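Local structure of nucleoside-diphosphate-sugar pyrophosphorylase (Vibrio cholerae, 4EVW) at residues Q159-K163 / N164-D168; E89-T92 / L93-E97; W198-G201 / E202-A206; Y18-K22 / Y23-A27. The protein probably transfers a nucleotidyl group from a nucleoside triphosphate to a sugar phosphate, giving a nucleoside-diphosphate sugar and pyrophosphate. The protein carries 1 engineered substitution. All coordinates share one frame; numbering follows the deposited sequence.

Contact 1: residues Q159-K163 / N164-D168; sequences QTAEK and NPISD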
# COMPACT_ATOMS: atom_id res chain seq x y z
N GLN A 159 -16.38 3.71 -8.25
CA GLN A 159 -16.05 4.78 -7.31
C GLN A 159 -15.33 4.24 -6.08
O GLN A 159 -15.53 3.09 -5.69
CB GLN A 159 -17.35 5.48 -6.87
CG GLN A 159 -17.18 6.67 -5.93
CD GLN A 159 -18.52 7.20 -5.42
OE1 GLN A 159 -19.58 6.87 -5.97
NE2 GLN A 159 -18.48 8.03 -4.39
N THR A 160 -14.47 5.06 -5.49
CA THR A 160 -13.79 4.69 -4.26
C THR A 160 -13.95 5.88 -3.30
O THR A 160 -14.15 7.01 -3.74
CB THR A 160 -12.27 4.43 -4.44
OG1 THR A 160 -11.62 5.61 -4.92
CG2 THR A 160 -12.03 3.27 -5.40
N ALA A 161 -13.89 5.60 -2.01
CA ALA A 161 -14.01 6.63 -0.98
C ALA A 161 -13.11 6.19 0.17
O ALA A 161 -13.01 5.00 0.46
CB ALA A 161 -15.45 6.74 -0.50
N GLU A 162 -12.46 7.14 0.84
CA GLU A 162 -11.58 6.77 1.94
C GLU A 162 -12.29 6.65 3.28
O GLU A 162 -11.88 5.86 4.13
CB GLU A 162 -10.41 7.75 2.06
CG GLU A 162 -9.36 7.35 3.10
CD GLU A 162 -8.50 6.16 2.67
OE1 GLU A 162 -8.44 5.87 1.46
OE2 GLU A 162 -7.85 5.54 3.55
N LYS A 163 -13.36 7.41 3.51
CA LYS A 163 -14.05 7.29 4.79
C LYS A 163 -15.54 7.10 4.63
O LYS A 163 -16.23 6.70 5.56
CB LYS A 163 -13.79 8.53 5.66
CG LYS A 163 -12.33 8.94 5.76
CD LYS A 163 -11.67 8.49 7.04
CE LYS A 163 -10.22 8.95 7.07
NZ LYS A 163 -9.33 7.96 7.74
N ASN A 164 -16.04 7.41 3.44
CA ASN A 164 -17.46 7.25 3.18
C ASN A 164 -17.73 5.81 2.78
O ASN A 164 -17.13 5.30 1.83
CB ASN A 164 -17.88 8.23 2.09
CG ASN A 164 -19.37 8.24 1.88
OD1 ASN A 164 -20.14 7.90 2.78
ND2 ASN A 164 -19.80 8.65 0.69
N PRO A 165 -18.62 5.12 3.52
CA PRO A 165 -19.00 3.72 3.26
C PRO A 165 -19.94 3.57 2.08
O PRO A 165 -21.11 3.22 2.25
CB PRO A 165 -19.70 3.30 4.55
CG PRO A 165 -19.11 4.17 5.57
CD PRO A 165 -19.03 5.51 4.87
N ILE A 166 -19.43 3.83 0.89
CA ILE A 166 -20.24 3.73 -0.31
C ILE A 166 -20.53 2.28 -0.71
O ILE A 166 -21.20 2.04 -1.70
CB ILE A 166 -19.55 4.46 -1.46
CG1 ILE A 166 -18.17 3.85 -1.69
CG2 ILE A 166 -19.39 5.94 -1.11
CD1 ILE A 166 -17.43 4.45 -2.85
N SER A 167 -20.01 1.33 0.06
CA SER A 167 -20.21 -0.09 -0.23
C SER A 167 -19.71 -0.90 0.96
O SER A 167 -19.32 -0.33 1.97
CB SER A 167 -19.41 -0.52 -1.46
OG SER A 167 -18.05 -0.76 -1.10
N ASP A 168 -19.73 -2.22 0.84
CA ASP A 168 -19.20 -3.03 1.92
C ASP A 168 -17.96 -3.81 1.45
O ASP A 168 -17.59 -4.82 2.04
CB ASP A 168 -20.26 -3.97 2.53
CG ASP A 168 -20.90 -4.87 1.52
OD1 ASP A 168 -20.65 -4.68 0.31
OD2 ASP A 168 -21.68 -5.76 1.93

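Contact 2: residues E89-T92 / L93-E97; sequences ETVT and LGLEE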
# COMPACT_ATOMS: atom_id res chain seq x y z
N GLU A 89 1.42 10.53 -1.30
CA GLU A 89 2.56 11.42 -1.53
C GLU A 89 3.86 10.63 -1.35
O GLU A 89 4.81 10.82 -2.09
CB GLU A 89 2.54 12.62 -0.57
CG GLU A 89 3.71 13.56 -0.82
CD GLU A 89 3.66 14.85 -0.01
OE1 GLU A 89 3.19 14.82 1.15
OE2 GLU A 89 4.12 15.89 -0.53
N THR A 90 3.88 9.75 -0.36
CA THR A 90 5.07 8.94 -0.11
C THR A 90 5.44 8.16 -1.37
O THR A 90 6.60 8.16 -1.80
CB THR A 90 4.83 7.95 1.04
OG1 THR A 90 4.53 8.69 2.23
CG2 THR A 90 6.07 7.08 1.28
N VAL A 91 4.45 7.52 -1.98
CA VAL A 91 4.68 6.76 -3.21
C VAL A 91 5.22 7.66 -4.32
O VAL A 91 6.20 7.33 -4.98
CB VAL A 91 3.39 6.07 -3.67
CG1 VAL A 91 3.55 5.53 -5.09
CG2 VAL A 91 3.05 4.92 -2.69
N THR A 92 4.58 8.81 -4.54
CA THR A 92 5.03 9.73 -5.58
C THR A 92 6.47 10.19 -5.35
O THR A 92 7.29 10.20 -6.27
CB THR A 92 4.10 10.96 -5.69
OG1 THR A 92 2.80 10.53 -6.12
CG2 THR A 92 4.65 11.98 -6.68
N LEU A 93 6.80 10.58 -4.12
CA LEU A 93 8.15 11.03 -3.81
C LEU A 93 9.16 9.88 -3.93
O LEU A 93 10.31 10.09 -4.32
CB LEU A 93 8.20 11.64 -2.40
CG LEU A 93 7.44 12.96 -2.25
CD1 LEU A 93 7.58 13.48 -0.82
CD2 LEU A 93 7.98 13.98 -3.24
N GLY A 94 8.71 8.67 -3.61
CA GLY A 94 9.58 7.51 -3.72
C GLY A 94 9.90 7.19 -5.17
O GLY A 94 11.03 6.83 -5.51
N LEU A 95 8.90 7.30 -6.04
CA LEU A 95 9.10 7.03 -7.46
C LEU A 95 10.00 8.11 -8.06
O LEU A 95 10.80 7.84 -8.96
CB LEU A 95 7.76 6.99 -8.20
CG LEU A 95 6.91 5.77 -7.86
CD1 LEU A 95 5.52 5.95 -8.45
CD2 LEU A 95 7.58 4.50 -8.40
N GLU A 96 9.87 9.33 -7.56
CA GLU A 96 10.71 10.41 -8.06
C GLU A 96 12.15 10.15 -7.62
O GLU A 96 13.09 10.37 -8.39
CB GLU A 96 10.19 11.76 -7.57
CG GLU A 96 8.93 12.20 -8.32
CD GLU A 96 8.30 13.47 -7.78
OE1 GLU A 96 8.78 13.99 -6.74
OE2 GLU A 96 7.32 13.96 -8.39
N GLU A 97 12.33 9.68 -6.39
CA GLU A 97 13.67 9.38 -5.88
C GLU A 97 14.28 8.21 -6.67
O GLU A 97 15.48 8.19 -6.96
CB GLU A 97 13.61 9.04 -4.39
CG GLU A 97 14.87 8.39 -3.81
CD GLU A 97 16.13 9.22 -4.00
OE1 GLU A 97 16.03 10.45 -4.17
OE2 GLU A 97 17.24 8.63 -3.95

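Contact 3: residues W198-G201 / E202-A206; sequences WERG and ELYIA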
# COMPACT_ATOMS: atom_id res chain seq x y z
N TRP A 198 -11.62 19.78 -1.46
CA TRP A 198 -10.80 19.21 -0.39
C TRP A 198 -11.53 19.08 0.94
O TRP A 198 -11.99 20.07 1.50
CB TRP A 198 -9.53 20.04 -0.21
CG TRP A 198 -8.63 19.97 -1.39
CD1 TRP A 198 -8.82 20.55 -2.61
CD2 TRP A 198 -7.37 19.29 -1.46
NE1 TRP A 198 -7.76 20.26 -3.44
CE2 TRP A 198 -6.86 19.49 -2.76
CE3 TRP A 198 -6.63 18.52 -0.56
CZ2 TRP A 198 -5.64 18.95 -3.18
CZ3 TRP A 198 -5.42 17.98 -0.97
CH2 TRP A 198 -4.93 18.20 -2.27
N GLU A 199 -11.60 17.85 1.44
CA GLU A 199 -12.26 17.57 2.71
C GLU A 199 -11.26 17.28 3.81
O GLU A 199 -11.61 17.17 4.98
CB GLU A 199 -13.18 16.36 2.57
CG GLU A 199 -14.19 16.47 1.45
CD GLU A 199 -15.19 15.34 1.48
OE1 GLU A 199 -14.87 14.24 0.98
OE2 GLU A 199 -16.29 15.55 2.02
N ARG A 200 -10.00 17.15 3.42
CA ARG A 200 -8.93 16.86 4.36
C ARG A 200 -7.61 17.11 3.65
O ARG A 200 -7.57 17.21 2.43
CB ARG A 200 -9.00 15.40 4.83
CG ARG A 200 -8.68 14.37 3.75
CD ARG A 200 -8.92 12.95 4.26
NE ARG A 200 -10.29 12.78 4.72
CZ ARG A 200 -11.32 12.47 3.94
NH1 ARG A 200 -11.15 12.27 2.64
NH2 ARG A 200 -12.54 12.37 4.46
N GLY A 201 -6.53 17.22 4.42
CA GLY A 201 -5.24 17.47 3.82
C GLY A 201 -4.45 16.21 3.54
O GLY A 201 -3.51 16.24 2.75
N GLU A 202 -4.82 15.10 4.18
CA GLU A 202 -4.10 13.84 3.97
C GLU A 202 -4.29 13.33 2.54
O GLU A 202 -5.36 13.49 1.95
CB GLU A 202 -4.58 12.77 4.95
CG GLU A 202 -4.15 12.99 6.40
CD GLU A 202 -5.04 13.98 7.13
OE1 GLU A 202 -6.09 14.38 6.57
OE2 GLU A 202 -4.70 14.35 8.27
N LEU A 203 -3.25 12.70 2.01
CA LEU A 203 -3.30 12.18 0.65
C LEU A 203 -3.23 10.66 0.65
O LEU A 203 -2.15 10.07 0.79
CB LEU A 203 -2.15 12.78 -0.16
CG LEU A 203 -2.15 14.31 -0.25
CD1 LEU A 203 -0.93 14.78 -1.04
CD2 LEU A 203 -3.43 14.78 -0.92
N TYR A 204 -4.39 10.04 0.49
CA TYR A 204 -4.51 8.58 0.48
C TYR A 204 -4.53 8.02 -0.94
O TYR A 204 -4.84 8.74 -1.89
CB TYR A 204 -5.78 8.18 1.21
CG TYR A 204 -5.82 8.66 2.64
CD1 TYR A 204 -4.83 8.29 3.55
CD2 TYR A 204 -6.84 9.49 3.10
CE1 TYR A 204 -4.85 8.73 4.87
CE2 TYR A 204 -6.88 9.94 4.42
CZ TYR A 204 -5.88 9.55 5.30
OH TYR A 204 -5.91 9.98 6.61
N ILE A 205 -4.22 6.74 -1.07
CA ILE A 205 -4.18 6.09 -2.38
C ILE A 205 -5.54 5.79 -3.01
O ILE A 205 -5.74 6.06 -4.19
CB ILE A 205 -3.39 4.75 -2.32
CG1 ILE A 205 -1.99 4.98 -1.76
CG2 ILE A 205 -3.34 4.13 -3.73
CD1 ILE A 205 -0.95 5.38 -2.78
N ALA A 206 -6.45 5.21 -2.24
CA ALA A 206 -7.76 4.83 -2.78
C ALA A 206 -8.47 5.90 -3.61
O ALA A 206 -8.98 5.62 -4.69
CB ALA A 206 -8.67 4.33 -1.64
O HOH W 1 -7.58 15.20 0.23
O HOH W 2 -6.50 17.00 7.32

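Contact 4: residues Y18-K22 / Y23-A27; sequences YTQPK and YMLEA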
# COMPACT_ATOMS: atom_id res chain seq x y z
N TYR A 18 5.90 1.68 22.98
CA TYR A 18 6.99 1.13 22.19
C TYR A 18 7.90 2.28 21.77
O TYR A 18 7.42 3.35 21.41
CB TYR A 18 6.42 0.41 20.97
CG TYR A 18 5.48 -0.71 21.35
CD1 TYR A 18 5.97 -1.96 21.75
CD2 TYR A 18 4.10 -0.53 21.33
CE1 TYR A 18 5.11 -2.98 22.14
CE2 TYR A 18 3.23 -1.55 21.71
CZ TYR A 18 3.75 -2.77 22.11
OH TYR A 18 2.90 -3.79 22.50
N THR A 19 9.20 2.06 21.82
CA THR A 19 10.15 3.10 21.45
C THR A 19 10.72 2.89 20.05
O THR A 19 11.35 3.78 19.49
CB THR A 19 11.30 3.18 22.49
OG1 THR A 19 11.90 1.90 22.66
CG2 THR A 19 10.74 3.64 23.84
N GLN A 20 10.48 1.71 19.47
CA GLN A 20 10.94 1.40 18.12
C GLN A 20 9.81 1.60 17.12
O GLN A 20 8.64 1.47 17.48
CB GLN A 20 11.36 -0.08 18.02
CG GLN A 20 12.58 -0.49 18.81
CD GLN A 20 12.92 -1.95 18.57
OE1 GLN A 20 12.28 -2.85 19.12
NE2 GLN A 20 13.91 -2.19 17.72
N PRO A 21 10.13 1.94 15.86
CA PRO A 21 9.02 2.11 14.92
C PRO A 21 8.34 0.74 14.77
O PRO A 21 8.99 -0.30 14.86
CB PRO A 21 9.71 2.60 13.64
CG PRO A 21 11.16 2.26 13.83
CD PRO A 21 11.39 2.46 15.30
N LYS A 22 7.03 0.77 14.56
CA LYS A 22 6.24 -0.45 14.45
C LYS A 22 6.78 -1.56 13.56
O LYS A 22 6.71 -2.73 13.93
CB LYS A 22 4.81 -0.07 14.06
CG LYS A 22 4.15 -0.93 13.01
CD LYS A 22 2.83 -0.31 12.58
CE LYS A 22 3.02 1.14 12.14
NZ LYS A 22 3.94 1.26 10.97
N TYR A 23 7.34 -1.22 12.40
CA TYR A 23 7.84 -2.26 11.51
C TYR A 23 9.06 -3.01 12.05
O TYR A 23 9.43 -4.06 11.50
CB TYR A 23 8.13 -1.69 10.11
CG TYR A 23 8.87 -0.37 10.09
CD1 TYR A 23 8.19 0.83 9.87
CD2 TYR A 23 10.25 -0.32 10.30
CE1 TYR A 23 8.87 2.05 9.85
CE2 TYR A 23 10.94 0.89 10.28
CZ TYR A 23 10.24 2.07 10.06
OH TYR A 23 10.91 3.27 10.04
N MSE A 24 9.67 -2.50 13.11
CA MSE A 24 10.82 -3.17 13.72
C MSE A 24 10.41 -4.03 14.91
O MSE A 24 11.24 -4.75 15.48
CB MSE A 24 11.87 -2.15 14.18
CG MSE A 24 12.55 -1.41 13.05
SE MSE A 24 14.02 -0.30 13.67
CE MSE A 24 14.51 0.54 12.00
N LEU A 25 9.14 -3.97 15.29
CA LEU A 25 8.66 -4.78 16.41
C LEU A 25 8.71 -6.24 15.98
O LEU A 25 8.59 -6.55 14.80
CB LEU A 25 7.24 -4.36 16.81
CG LEU A 25 7.17 -2.91 17.31
CD1 LEU A 25 5.78 -2.60 17.82
CD2 LEU A 25 8.21 -2.70 18.41
N GLU A 26 8.89 -7.13 16.95
CA GLU A 26 9.00 -8.56 16.65
C GLU A 26 7.79 -9.37 17.09
O GLU A 26 7.08 -9.01 18.03
CB GLU A 26 10.27 -9.13 17.29
CG GLU A 26 11.56 -8.50 16.76
CD GLU A 26 12.81 -9.00 17.47
OE1 GLU A 26 12.99 -10.24 17.54
OE2 GLU A 26 13.62 -8.17 17.93
N ALA A 27 7.55 -10.47 16.38
CA ALA A 27 6.44 -11.36 16.69
C ALA A 27 6.71 -12.72 16.06
O ALA A 27 7.04 -12.82 14.88
CB ALA A 27 5.13 -10.78 16.16

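Contact 1: residues Q159-K163 / N164-D168
Past Ala161, the last residue of strand 157-161, the backbone leaves the strand direction, bends through Lys163 and Asn164, and makes an inverse gamma turn centred on Pro165 that brings Ile166 back over Gln159 and Ala161. A weak bond of 2.9 Å from Ile166 N to Asn164 O closes this tight turn.

The tip of Ile166 does most of the touching. Its CG1 branch sits between the backbone N and the carbonyl carbon (chi1 58°) and runs straight on from there (chi2 177°), a shape that carries CD1 down onto the strand. Ile166 CD1 lies 3.8 Å from Ala161 CB and 3.7 Å from Gln159 O. Gln159 is extended, and its aliphatic part meets the same methyl, CG standing 3.8 Å from Ile166 CD1. The other branch of the isoleucine passes near the amide of Gln159, with Ile166 CG2 4.0 Å from NE2.

The setting is an antiparallel hairpin: strand 157-161 pairs with strand 146-149 through backbone bonds of Gln159 with Lys148 and of Ala161 with Phe146. Ile166 also packs on Phe146 and Lys148, so the returning loop lies against both strands of the hairpin.

Nearer the bend the packing involves the backbone. Ala161 CB lies 3.2 Å from Asn164 O, and the ring of Pro165 sets its CD 3.1 Å from Lys163 O.

Contact 2: residues E89-T92 / L93-E97
Helix 87-100 supplies a textbook alpha-helical turn, in which Glu89 to Thr92 meet Leu93 to Glu96 with each residue facing the one four places on. Four successive i to i+4 backbone bonds hold it. The straightest runs from Leu93 N to Glu89 O, 2.9 Å long with an N-H...O angle of 171°, while Gly94 N reaches Thr90 O at 2.8 Å with its donor tilted somewhat from the carbonyl plane. Leu95 N to Val91 O and Glu96 N to Thr92 O continue the series.

Side chains at the same spacing lie side by side and point the same way. Glu89 holds CG on the far side of CB from its own N (chi1 -179°), which sets this methylene 3.9 Å from Leu93 CD1; its OE1 accepts a bond from Arg85 N. Two residues on, Val91 CG1 meets Leu95 CD1 at 3.9 Å. Thr92 offers its methyl to Glu96, CG2 lying 3.7 Å from OE2, whereas the threonine hydroxyl is turned the other way and bonds to Ala88 O, a main-chain acceptor of its own helix. Glu96 CG in turn folds down to 3.3 Å from Thr92 O.

The helix packs on both a sheet and a helix: Thr90, Leu93 and Leu95 pack on strands 49-54 and 75-80 of the parallel part of the large mixed sheet, and Glu89, Val91 and Thr92 lie against Tyr183 and Tyr187 of helix 180-191.

Contact 3: residues W198-G201 / E202-A206
With CG of Arg200 lodged between its backbone N and carbonyl carbon (chi1 68°) and the chain extended at chi2 (-174°), its CD is carried to the edge of the Tyr204 ring, near the ring plane, 3.6 Å from CE2; a bend at chi3 then sends the guanidinium off from there. Glu202 curls back through a bend at chi2 (81°), bringing OE1 across the base of the arginine chain, 3.5 Å from Arg200 CB. The charges themselves stay apart, Arg200 NE standing 4.9 Å from Glu202 OE1, so any attraction is through space rather than by a salt bridge.

Water replaces direct bonding in this irregular loop, which joins helix 180-191 to helix 208-214. One molecule donates to Arg200 O and, at a longer 3.3 Å, to Glu202 O, bridging the two carbonyls. Another accepts from Gly201 N and donates to Glu202 OE1 at 2.8 Å, tying the curled carboxylate to the main chain.

The apolar end of the contact is Trp198 with Leu203, whose CD2 meets CZ3 of the indole at 3.8 Å, the two side chains crossing at a slant. Trp198 NE1 bonds to Arg193 O, and the same arginine makes a cation-pi contact with the indole, while Leu203 also packs on Tyr187 and Tyr190 of helix 180-191 and Ala88 of helix 87-100.

Contact 4: residues Y18-K22 / Y23-A27
Pro21 O accepts a bond of 2.9 Å from Met24 N, and the next carbonyl, Lys22 O, takes Leu25 N at 3.0 Å. These i to i+3 bonds define a short 3-10 turn. Both are reasonably straight at hydrogen, yet in each the donor stands above the carbonyl plane rather than on a lone pair, markedly so at Lys22 O.

Pro21 is the hub of the side-chain packing. Its CB lies over one face of the Tyr23 ring, 4.0 Å from the ring centroid, a CH-pi contact displaced toward the rim. The tyrosine is brought under the proline by a first torsion of 45°, which holds CG between its own N and carbonyl carbon. Pro21 CG, the next ring atom, lies 3.8 Å from SE of Met24, a selenomethionine. A second CH-pi contact links Tyr18, ahead of the turn, to Leu25 at its close: Leu25 CD1 sits over a face of Tyr18, 4.2 Å from the centroid, with the side chains crossing nearly at right angles. Leu25 CD2 packs on Gln20 CB at 4.1 Å.

Pro21-Lys22 is consistent with the Pro-Lys pair in the N-terminal signature motif of sugar nucleotidyltransferases.

Between helix 11-15 and strand 26-27, the turn is flanked by helices: Phe13 of helix 11-15 touches Lys22 and Leu25, Tyr238 of helix 235-243 meets Tyr18 and Leu25, and helix 59-70 receives Met24 while its Thr59 bonds to the hydroxyl of Tyr23.

From the N terminus the contacts come in the order 4, 2, 1, 3, strictly in series, so none nests in or crosses another. Contact 4 closes the turn leading into strand 26-27; contact 2 is one stretch of helix 87-100; contact 1 folds the loop after strand 157-161 back on its hairpin; contact 3 shapes the loop before helix 208-214. In space, contact 3 is the meeting point. Thr160 OG1 bonds to Ala206 O and Glu162 packs on Tyr204, linking it to contact 1, while Ile205 and Leu203 touch Val91 and Glu89 of contact 2. Contact 4 stands apart, its nearest atoms about 10 Å from contact 2.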